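Local coordinates for protein similar to yteR (Bacilus subtilis) (Clostridium acetobutylicum, PDB 4WU0) that probably hydrolyses unsaturated rhamnogalacturonan fragments derived from pectin, as a glycoside hydrolase of family 105, at residues P124-L129 / K182-S187; K164-N169 / H176-S181; D326-D329 / A333-I336. All blocks are in the same frame, centred on the assembly; numbering follows the deposited sequence.

Interaction 1: residues P124-L129 / K182-S187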
loop_
_atom_site.group_PDB
_atom_site.type_symbol
_atom_site.label_atom_id
_atom_site.label_comp_id
_atom_site.label_asym_id
_atom_site.label_seq_id
_atom_site.Cartn_x
_atom_site.Cartn_y
_atom_site.Cartn_z
ATOM N N PRO A 124 5.696 15.932 -12.170
ATOM C CA PRO A 124 4.587 16.284 -13.063
ATOM C C PRO A 124 4.379 15.242 -14.136
ATOM O O PRO A 124 5.355 14.722 -14.665
ATOM C CB PRO A 124 5.049 17.595 -13.690
ATOM C CG PRO A 124 6.523 17.559 -13.598
ATOM C CD PRO A 124 6.829 16.859 -12.305
ATOM N N HIS A 125 3.113 14.954 -14.432
ATOM C CA HIS A 125 2.703 14.055 -15.511
ATOM C C HIS A 125 2.955 12.592 -15.196
ATOM O O HIS A 125 2.824 11.761 -16.085
ATOM C CB HIS A 125 3.388 14.411 -16.841
ATOM C CG HIS A 125 3.481 15.881 -17.097
ATOM N ND1 HIS A 125 2.372 16.682 -17.242
ATOM C CD2 HIS A 125 4.552 16.697 -17.200
ATOM C CE1 HIS A 125 2.756 17.933 -17.438
ATOM N NE2 HIS A 125 4.074 17.966 -17.424
ATOM N N GLN A 126 3.285 12.280 -13.943
ATOM C CA GLN A 126 3.693 10.920 -13.575
ATOM C C GLN A 126 2.639 10.184 -12.764
ATOM O O GLN A 126 2.064 10.732 -11.828
ATOM C CB GLN A 126 5.004 10.943 -12.793
ATOM C CG GLN A 126 6.158 11.468 -13.614
ATOM C CD GLN A 126 7.434 11.625 -12.835
ATOM O OE1 GLN A 126 7.746 10.829 -11.932
ATOM N NE2 GLN A 126 8.191 12.670 -13.167
ATOM N N ILE A 127 2.407 8.926 -13.127
ATOM C CA ILE A 127 1.582 8.028 -12.342
ATOM C C ILE A 127 2.506 6.947 -11.802
ATOM O O ILE A 127 3.125 6.231 -12.579
ATOM C CB ILE A 127 0.492 7.346 -13.175
ATOM C CG1 ILE A 127 -0.428 8.398 -13.811
ATOM C CG2 ILE A 127 -0.310 6.376 -12.291
ATOM C CD1 ILE A 127 -1.377 7.840 -14.858
ATOM N N TRP A 128 2.614 6.829 -10.484
ATOM C CA TRP A 128 3.321 5.701 -9.866
ATOM C C TRP A 128 2.299 4.801 -9.182
ATOM O O TRP A 128 1.314 5.295 -8.600
ATOM C CB TRP A 128 4.312 6.143 -8.792
ATOM C CG TRP A 128 5.371 7.160 -9.148
ATOM C CD1 TRP A 128 5.413 8.013 -10.221
ATOM C CD2 TRP A 128 6.534 7.444 -8.364
ATOM N NE1 TRP A 128 6.548 8.801 -10.146
ATOM C CE2 TRP A 128 7.245 8.472 -9.013
ATOM C CE3 TRP A 128 7.040 6.927 -7.169
ATOM C CZ2 TRP A 128 8.437 8.989 -8.509
ATOM C CZ3 TRP A 128 8.216 7.433 -6.677
ATOM C CH2 TRP A 128 8.906 8.456 -7.337
ATOM N N LEU A 129 2.510 3.490 -9.256
ATOM C CA LEU A 129 1.540 2.554 -8.677
ATOM C C LEU A 129 1.293 2.871 -7.203
ATOM O O LEU A 129 0.147 2.749 -6.730
ATOM C CB LEU A 129 2.014 1.101 -8.809
ATOM C CG LEU A 129 2.040 0.484 -10.209
ATOM C CD1 LEU A 129 2.478 -0.943 -10.171
ATOM C CD2 LEU A 129 0.666 0.614 -10.860
ATOM N N LYS A 182 6.823 11.630 -21.054
ATOM C CA LYS A 182 7.969 10.857 -21.525
ATOM C C LYS A 182 9.271 11.669 -21.499
ATOM O O LYS A 182 10.154 11.470 -22.334
ATOM C CB LYS A 182 7.710 10.294 -22.931
ATOM C CG LYS A 182 6.456 9.403 -23.045
ATOM C CD LYS A 182 6.363 8.734 -24.411
ATOM C CE LYS A 182 4.932 8.303 -24.744
ATOM N NZ LYS A 182 4.773 7.965 -26.205
ATOM N N THR A 183 9.389 12.566 -20.527
ATOM C CA THR A 183 10.573 13.415 -20.419
ATOM C C THR A 183 11.605 12.909 -19.401
ATOM O O THR A 183 12.788 13.156 -19.571
ATOM C CB THR A 183 10.196 14.863 -20.083
ATOM O OG1 THR A 183 9.485 14.899 -18.854
ATOM C CG2 THR A 183 9.322 15.458 -21.180
ATOM N N GLU A 184 11.179 12.212 -18.354
ATOM C CA GLU A 184 12.124 11.657 -17.385
ATOM C C GLU A 184 13.085 10.664 -18.052
ATOM O O GLU A 184 12.673 9.858 -18.895
ATOM C CB GLU A 184 11.396 10.935 -16.247
ATOM C CG GLU A 184 10.680 11.850 -15.256
ATOM C CD GLU A 184 11.587 12.450 -14.170
ATOM O OE1 GLU A 184 12.800 12.127 -14.111
ATOM O OE2 GLU A 184 11.072 13.260 -13.362
ATOM N N PRO A 185 14.371 10.715 -17.673
ATOM C CA PRO A 185 15.356 9.805 -18.265
ATOM C C PRO A 185 15.093 8.330 -17.974
ATOM O O PRO A 185 15.590 7.476 -18.718
ATOM C CB PRO A 185 16.684 10.239 -17.616
ATOM C CG PRO A 185 16.463 11.596 -17.122
ATOM C CD PRO A 185 15.002 11.713 -16.790
ATOM N N TRP A 186 14.348 8.030 -16.917
ATOM C CA TRP A 186 13.989 6.657 -16.606
ATOM C C TRP A 186 12.843 6.129 -17.461
ATOM O O TRP A 186 12.565 4.930 -17.441
ATOM C CB TRP A 186 13.630 6.496 -15.127
ATOM C CG TRP A 186 12.542 7.399 -14.607
ATOM C CD1 TRP A 186 12.720 8.529 -13.869
ATOM C CD2 TRP A 186 11.107 7.244 -14.760
ATOM N NE1 TRP A 186 11.502 9.075 -13.540
ATOM C CE2 TRP A 186 10.501 8.314 -14.081
ATOM C CE3 TRP A 186 10.288 6.306 -15.404
ATOM C CZ2 TRP A 186 9.116 8.480 -14.030
ATOM C CZ3 TRP A 186 8.919 6.465 -15.345
ATOM C CH2 TRP A 186 8.343 7.542 -14.666
ATOM N N SER A 187 12.176 7.015 -18.197
ATOM C CA SER A 187 10.952 6.648 -18.894
ATOM C C SER A 187 11.262 6.191 -20.308
ATOM O O SER A 187 12.088 6.781 -21.001
ATOM C CB SER A 187 9.934 7.792 -18.893
ATOM O OG SER A 187 10.274 8.812 -19.814
HETATM O O HOH W 1 10.470 10.755 -11.317
#
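Glu184 is where the loop 182-187 first meets strand 126-128. Its OE2 accepts a hydrogen bond from Gln126 NE2, 2.9 Å away. The bond is bent, with an N-H...O angle of 133°. The donor lies on the anti side of the carboxylate and somewhat out of its plane. Amide and carboxylate stand nearly perpendicular. The Glu184 chain bends at chi2 (-82°), which sets the direction of its carboxylate; its CG also lies close to the amide, 3.4 Å from Gln126 NE2. Glu184 also starts a type I beta turn that runs through Pro185 and Trp186 to Ser187. Trp186 brings the edge of its indole to the same amide. Its CZ2 is 3.4 Å from Gln126 OE1, which lies near the ring plane. One face of the indole is lined by Glu184 CB and Ser187 CB. A water links Gln126 and Trp186: it donates to Gln126 OE1 (2.8 Å) and accepts from Trp186 NE1 (3.0 Å). Gln126 OE1 also takes a nearly straight bond (167°) from Trp128 NE1 at 3.0 Å, on a lone pair in the carbonyl plane. The buried amide is thus held at both its oxygen and its nitrogen, which fixes its rotation. Ser187 closes the turn, with its N and OG both bonded to Glu184 O. Strand 126-128 pairs antiparallel with strand 177-179, and Trp186 rests on Ala177 and Asp179 of that partner. Ile127 points away from the loop and packs on Thr162 of helix 152-166, while the loop itself leads on toward helix 199-215.

Interaction 2: residues K164-N169 / H176-S181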
loop_
_atom_site.group_PDB
_atom_site.type_symbol
_atom_site.label_atom_id
_atom_site.label_comp_id
_atom_site.label_asym_id
_atom_site.label_seq_id
_atom_site.Cartn_x
_atom_site.Cartn_y
_atom_site.Cartn_z
ATOM N N LYS A 164 -4.406 0.567 -17.852
ATOM C CA LYS A 164 -4.244 0.729 -19.291
ATOM C C LYS A 164 -2.830 1.186 -19.641
ATOM O O LYS A 164 -2.208 0.671 -20.572
ATOM C CB LYS A 164 -5.261 1.739 -19.823
ATOM C CG LYS A 164 -5.128 2.022 -21.311
ATOM C CD LYS A 164 -6.157 3.035 -21.779
ATOM C CE LYS A 164 -6.182 3.105 -23.301
ATOM N NZ LYS A 164 -5.242 4.118 -23.866
ATOM N N ASN A 165 -2.308 2.135 -18.875
ATOM C CA ASN A 165 -1.025 2.743 -19.204
ATOM C C ASN A 165 0.178 1.998 -18.653
ATOM O O ASN A 165 1.259 2.091 -19.238
ATOM C CB ASN A 165 -0.956 4.189 -18.715
ATOM C CG ASN A 165 -1.834 5.147 -19.532
ATOM O OD1 ASN A 165 -1.889 5.081 -20.756
ATOM N ND2 ASN A 165 -2.514 6.045 -18.840
ATOM N N LEU A 166 0.025 1.292 -17.526
ATOM C CA LEU A 166 1.193 0.701 -16.857
ATOM C C LEU A 166 1.353 -0.803 -17.036
ATOM O O LEU A 166 2.385 -1.348 -16.679
ATOM C CB LEU A 166 1.196 1.033 -15.350
ATOM C CG LEU A 166 1.674 2.451 -15.015
ATOM C CD1 LEU A 166 0.695 3.532 -15.479
ATOM C CD2 LEU A 166 1.943 2.606 -13.547
ATOM N N LYS A 167 0.351 -1.472 -17.596
ATOM C CA LYS A 167 0.418 -2.920 -17.756
ATOM C C LYS A 167 1.318 -3.365 -18.902
ATOM O O LYS A 167 1.288 -2.797 -20.003
ATOM C CB LYS A 167 -0.980 -3.504 -17.982
ATOM C CG LYS A 167 -1.005 -5.036 -18.059
ATOM C CD LYS A 167 -2.433 -5.582 -18.196
ATOM C CE LYS A 167 -3.040 -5.279 -19.569
ATOM N NZ LYS A 167 -2.463 -6.123 -20.655
ATOM N N ASP A 168 2.091 -4.411 -18.632
ATOM C CA ASP A 168 2.840 -5.135 -19.649
ATOM C C ASP A 168 1.951 -6.239 -20.213
ATOM O O ASP A 168 1.516 -7.115 -19.472
ATOM C CB ASP A 168 4.093 -5.754 -19.037
ATOM C CG ASP A 168 4.803 -6.683 -19.980
ATOM O OD1 ASP A 168 4.787 -6.410 -21.195
ATOM O OD2 ASP A 168 5.384 -7.696 -19.517
ATOM N N ASN A 169 1.658 -6.200 -21.505
ATOM C CA ASN A 169 0.799 -7.229 -22.081
ATOM C C ASN A 169 1.415 -8.618 -22.039
ATOM O O ASN A 169 0.697 -9.609 -21.971
ATOM C CB ASN A 169 0.415 -6.864 -23.517
ATOM C CG ASN A 169 -0.588 -5.734 -23.569
ATOM O OD1 ASN A 169 -1.564 -5.723 -22.818
ATOM N ND2 ASN A 169 -0.346 -4.764 -24.440
ATOM N N HIS A 176 6.437 0.024 -12.314
ATOM C CA HIS A 176 6.394 0.892 -11.145
ATOM C C HIS A 176 5.781 2.275 -11.470
ATOM O O HIS A 176 4.919 2.766 -10.747
ATOM C CB HIS A 176 7.821 1.037 -10.633
ATOM C CG HIS A 176 7.972 1.813 -9.360
ATOM N ND1 HIS A 176 9.200 1.985 -8.759
ATOM C CD2 HIS A 176 7.080 2.468 -8.583
ATOM C CE1 HIS A 176 9.057 2.716 -7.671
ATOM N NE2 HIS A 176 7.780 3.005 -7.529
ATOM N N ALA A 177 6.203 2.875 -12.580
ATOM C CA ALA A 177 5.790 4.235 -12.901
ATOM C C ALA A 177 5.718 4.507 -14.394
ATOM O O ALA A 177 6.297 3.780 -15.222
ATOM C CB ALA A 177 6.747 5.235 -12.256
ATOM N N TYR A 178 5.038 5.612 -14.698
ATOM C CA TYR A 178 4.705 6.054 -16.046
ATOM C C TYR A 178 4.844 7.572 -16.079
ATOM O O TYR A 178 4.338 8.247 -15.187
ATOM C CB TYR A 178 3.253 5.659 -16.344
ATOM C CG TYR A 178 2.625 6.267 -17.567
ATOM C CD1 TYR A 178 3.115 6.005 -18.836
ATOM C CD2 TYR A 178 1.509 7.087 -17.453
ATOM C CE1 TYR A 178 2.521 6.560 -19.964
ATOM C CE2 TYR A 178 0.905 7.635 -18.574
ATOM C CZ TYR A 178 1.411 7.363 -19.823
ATOM O OH TYR A 178 0.799 7.916 -20.934
ATOM N N ASP A 179 5.536 8.100 -17.089
ATOM C CA ASP A 179 5.621 9.535 -17.324
ATOM C C ASP A 179 4.894 9.848 -18.632
ATOM O O ASP A 179 5.397 9.580 -19.716
ATOM C CB ASP A 179 7.072 9.993 -17.448
ATOM C CG ASP A 179 7.198 11.492 -17.604
ATOM O OD1 ASP A 179 6.167 12.184 -17.686
ATOM O OD2 ASP A 179 8.333 11.987 -17.665
ATOM N N GLU A 180 3.711 10.422 -18.516
ATOM C CA GLU A 180 2.885 10.741 -19.677
ATOM C C GLU A 180 3.616 11.661 -20.654
ATOM O O GLU A 180 3.377 11.619 -21.862
ATOM C CB GLU A 180 1.611 11.407 -19.161
ATOM C CG GLU A 180 0.703 11.982 -20.165
ATOM C CD GLU A 180 -0.605 12.335 -19.523
ATOM O OE1 GLU A 180 -0.765 13.496 -19.064
ATOM O OE2 GLU A 180 -1.443 11.419 -19.442
ATOM N N SER A 181 4.527 12.474 -20.126
ATOM C CA SER A 181 5.240 13.447 -20.936
ATOM C C SER A 181 6.461 12.802 -21.569
ATOM O O SER A 181 7.047 13.357 -22.489
ATOM C CB SER A 181 5.643 14.654 -20.091
ATOM O OG SER A 181 6.762 14.378 -19.276
#
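Strand 177-179 passes the C-terminal end of helix 152-166, and the CA atoms of Leu166 and Tyr178 come within 6.5 Å. Asn165 lies flat over the Tyr178 ring, with amide and ring planes only 16° apart. Its CB makes a CH-pi contact, 4.0 Å from the centroid of the Tyr178 ring and close to the ring normal. Asn165 ND2 bonds to Glu114 OE1. Leu166 packs beside it, against the base of the tyrosine. Its CD1 touches Tyr178 CB at 3.4 Å, and its CD2 reaches the backbone at His176 O and Ala177 CA. Tyr178 holds CG anti to its backbone N (chi1 168°), which brings the ring under Asn165. The arrangement joins a helix to the two-stranded antiparallel sheet of 126-128 and 177-179, in a fold consistent with the six-hairpin alpha/alpha barrel of this glycosidase clan. The opposite face of the Tyr178 ring is lined by the backbone N of Glu180. At the last residue of the strand, Asp179 forms an Asx turn: its OD1 accepts from Ser181 N at 3.0 Å and from Ser181 OG at 2.8 Å. Both donors reach OD1 from the same face of the carboxylate. Asp179 OD2 bonds to the backbone N of Thr183 and of Glu184.

Interaction 3: residues D326-D329 / A333-I336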
loop_
_atom_site.group_PDB
_atom_site.type_symbol
_atom_site.label_atom_id
_atom_site.label_comp_id
_atom_site.label_asym_id
_atom_site.label_seq_id
_atom_site.Cartn_x
_atom_site.Cartn_y
_atom_site.Cartn_z
ATOM N N ASP A 326 18.420 12.484 -6.800
ATOM C CA ASP A 326 19.445 11.484 -7.104
ATOM C C ASP A 326 19.275 10.834 -8.481
ATOM O O ASP A 326 20.020 9.916 -8.831
ATOM C CB ASP A 326 19.484 10.423 -6.007
ATOM C CG ASP A 326 19.926 10.995 -4.666
ATOM O OD1 ASP A 326 20.794 11.888 -4.673
ATOM O OD2 ASP A 326 19.396 10.564 -3.622
ATOM N N LYS A 327 18.307 11.322 -9.254
ATOM C CA LYS A 327 18.117 10.916 -10.645
ATOM C C LYS A 327 18.060 9.396 -10.742
ATOM O O LYS A 327 18.791 8.775 -11.516
ATOM C CB LYS A 327 19.230 11.474 -11.531
ATOM C CG LYS A 327 19.455 12.982 -11.370
ATOM C CD LYS A 327 20.468 13.487 -12.395
ATOM C CE LYS A 327 20.698 14.998 -12.293
ATOM N NZ LYS A 327 21.406 15.360 -11.027
ATOM N N ARG A 328 17.179 8.819 -9.935
ATOM C CA ARG A 328 17.011 7.380 -9.836
ATOM C C ARG A 328 16.478 6.825 -11.151
ATOM O O ARG A 328 15.453 7.293 -11.639
ATOM C CB ARG A 328 16.070 7.056 -8.682
ATOM C CG ARG A 328 16.585 7.561 -7.340
ATOM C CD ARG A 328 15.538 7.501 -6.250
ATOM N NE ARG A 328 14.436 8.421 -6.516
ATOM C CZ ARG A 328 13.421 8.639 -5.678
ATOM N NH1 ARG A 328 13.386 8.004 -4.502
ATOM N NH2 ARG A 328 12.446 9.490 -6.006
ATOM N N ASP A 329 17.186 5.860 -11.732
ATOM C CA ASP A 329 16.940 5.501 -13.133
ATOM C C ASP A 329 16.075 4.259 -13.320
ATOM O O ASP A 329 15.740 3.909 -14.445
ATOM C CB ASP A 329 18.247 5.414 -13.949
ATOM C CG ASP A 329 19.120 4.219 -13.598
ATOM O OD1 ASP A 329 18.727 3.346 -12.793
ATOM O OD2 ASP A 329 20.239 4.164 -14.164
ATOM N N ALA A 333 20.152 -2.434 -11.297
ATOM C CA ALA A 333 21.170 -2.017 -10.332
ATOM C C ALA A 333 20.607 -1.010 -9.342
ATOM O O ALA A 333 20.874 -1.100 -8.142
ATOM C CB ALA A 333 22.408 -1.483 -11.045
ATOM N N TYR A 334 19.793 -0.072 -9.827
ATOM C CA TYR A 334 19.155 0.893 -8.950
ATOM C C TYR A 334 18.280 0.189 -7.893
ATOM O O TYR A 334 18.367 0.512 -6.709
ATOM C CB TYR A 334 18.322 1.966 -9.716
ATOM C CG TYR A 334 17.433 2.633 -8.720
ATOM C CD1 TYR A 334 17.974 3.492 -7.754
ATOM C CD2 TYR A 334 16.088 2.293 -8.628
ATOM C CE1 TYR A 334 17.199 4.002 -6.744
ATOM C CE2 TYR A 334 15.295 2.812 -7.611
ATOM C CZ TYR A 334 15.854 3.642 -6.675
ATOM O OH TYR A 334 15.060 4.127 -5.668
ATOM N N TYR A 335 17.423 -0.745 -8.300
ATOM C CA TYR A 335 16.510 -1.358 -7.330
ATOM C C TYR A 335 17.269 -2.185 -6.298
ATOM O O TYR A 335 16.845 -2.282 -5.159
ATOM C CB TYR A 335 15.424 -2.194 -8.006
ATOM C CG TYR A 335 14.311 -1.352 -8.576
ATOM C CD1 TYR A 335 13.337 -0.797 -7.750
ATOM C CD2 TYR A 335 14.241 -1.074 -9.943
ATOM C CE1 TYR A 335 12.324 -0.019 -8.259
ATOM C CE2 TYR A 335 13.235 -0.299 -10.451
ATOM C CZ TYR A 335 12.279 0.240 -9.616
ATOM O OH TYR A 335 11.255 1.034 -10.117
ATOM N N ILE A 336 18.383 -2.780 -6.696
ATOM C CA ILE A 336 19.190 -3.568 -5.766
ATOM C C ILE A 336 20.019 -2.653 -4.854
ATOM O O ILE A 336 20.456 -3.068 -3.770
ATOM C CB ILE A 336 20.083 -4.538 -6.573
ATOM C CG1 ILE A 336 19.206 -5.450 -7.437
ATOM C CG2 ILE A 336 20.999 -5.355 -5.679
ATOM C CD1 ILE A 336 18.028 -6.068 -6.731
#
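Arg328 and Tyr334 meet by CH-pi and van der Waals contact. Arg328 CB sits over one face of the Tyr334 ring, 4.1 Å from its centroid and 22° off the normal. Its position is offset toward the rim. Further along the side chain, Arg328 CG lies 3.7 Å from Tyr334 CE1. Arg328 CD then passes the phenol oxygen, 3.5 Å from Tyr334 OH. The aliphatic part of the arginine therefore runs across the ring toward its hydroxyl end. Tyr334 CG is anti to the backbone N (chi1 164°), which turns a ring face to Arg328 CB. Asp329 adds a further van der Waals contact. Its OD1 lies 3.4 Å from Tyr334 CB, with its carboxylate steeply inclined to the ring. The setting is a surface loop that leads into the short helix 332-337. Loop and helix together connect strands 311-317 and 340-341 of a three-stranded antiparallel sheet. Hydrogen bonds to neighbouring residues hold the polar ends. The guanidinium does not stack, since its plane is 77° from that of the ring. Instead Arg328 NE and NH2 bond to the backbone oxygens of Gly323 and Leu322. Asp329 OD1 bonds to Ser331 OG, which in turn bonds to Tyr334 N at the start of the helix. At the far end of the ring, the Tyr334 hydroxyl bonds to Glu338 OE2 and to the backbone N of Gly321.

Interactions 1 and 2 have centres about 9 Å apart and share the two-stranded sheet. Ile127 N lies 2.9 Å from Tyr178 O, a probable hydrogen bond between the strands. Leu129 CD2 packs on Leu166 CD2 at 3.6 Å, linking the residue after strand 126-128 to helix 152-166. Interaction 3 lies about 14 Å, centre to centre, from interaction 1. There Trp186 CB rests on Asp329 O at 3.4 Å, and Trp128 CH2 approaches Arg328 NH2 at 3.9 Å. Interactions 2 and 3 are about 18 Å apart between centres. They still join through a probable hydrogen bond of 2.6 Å between His176 ND1 and Tyr335 OH.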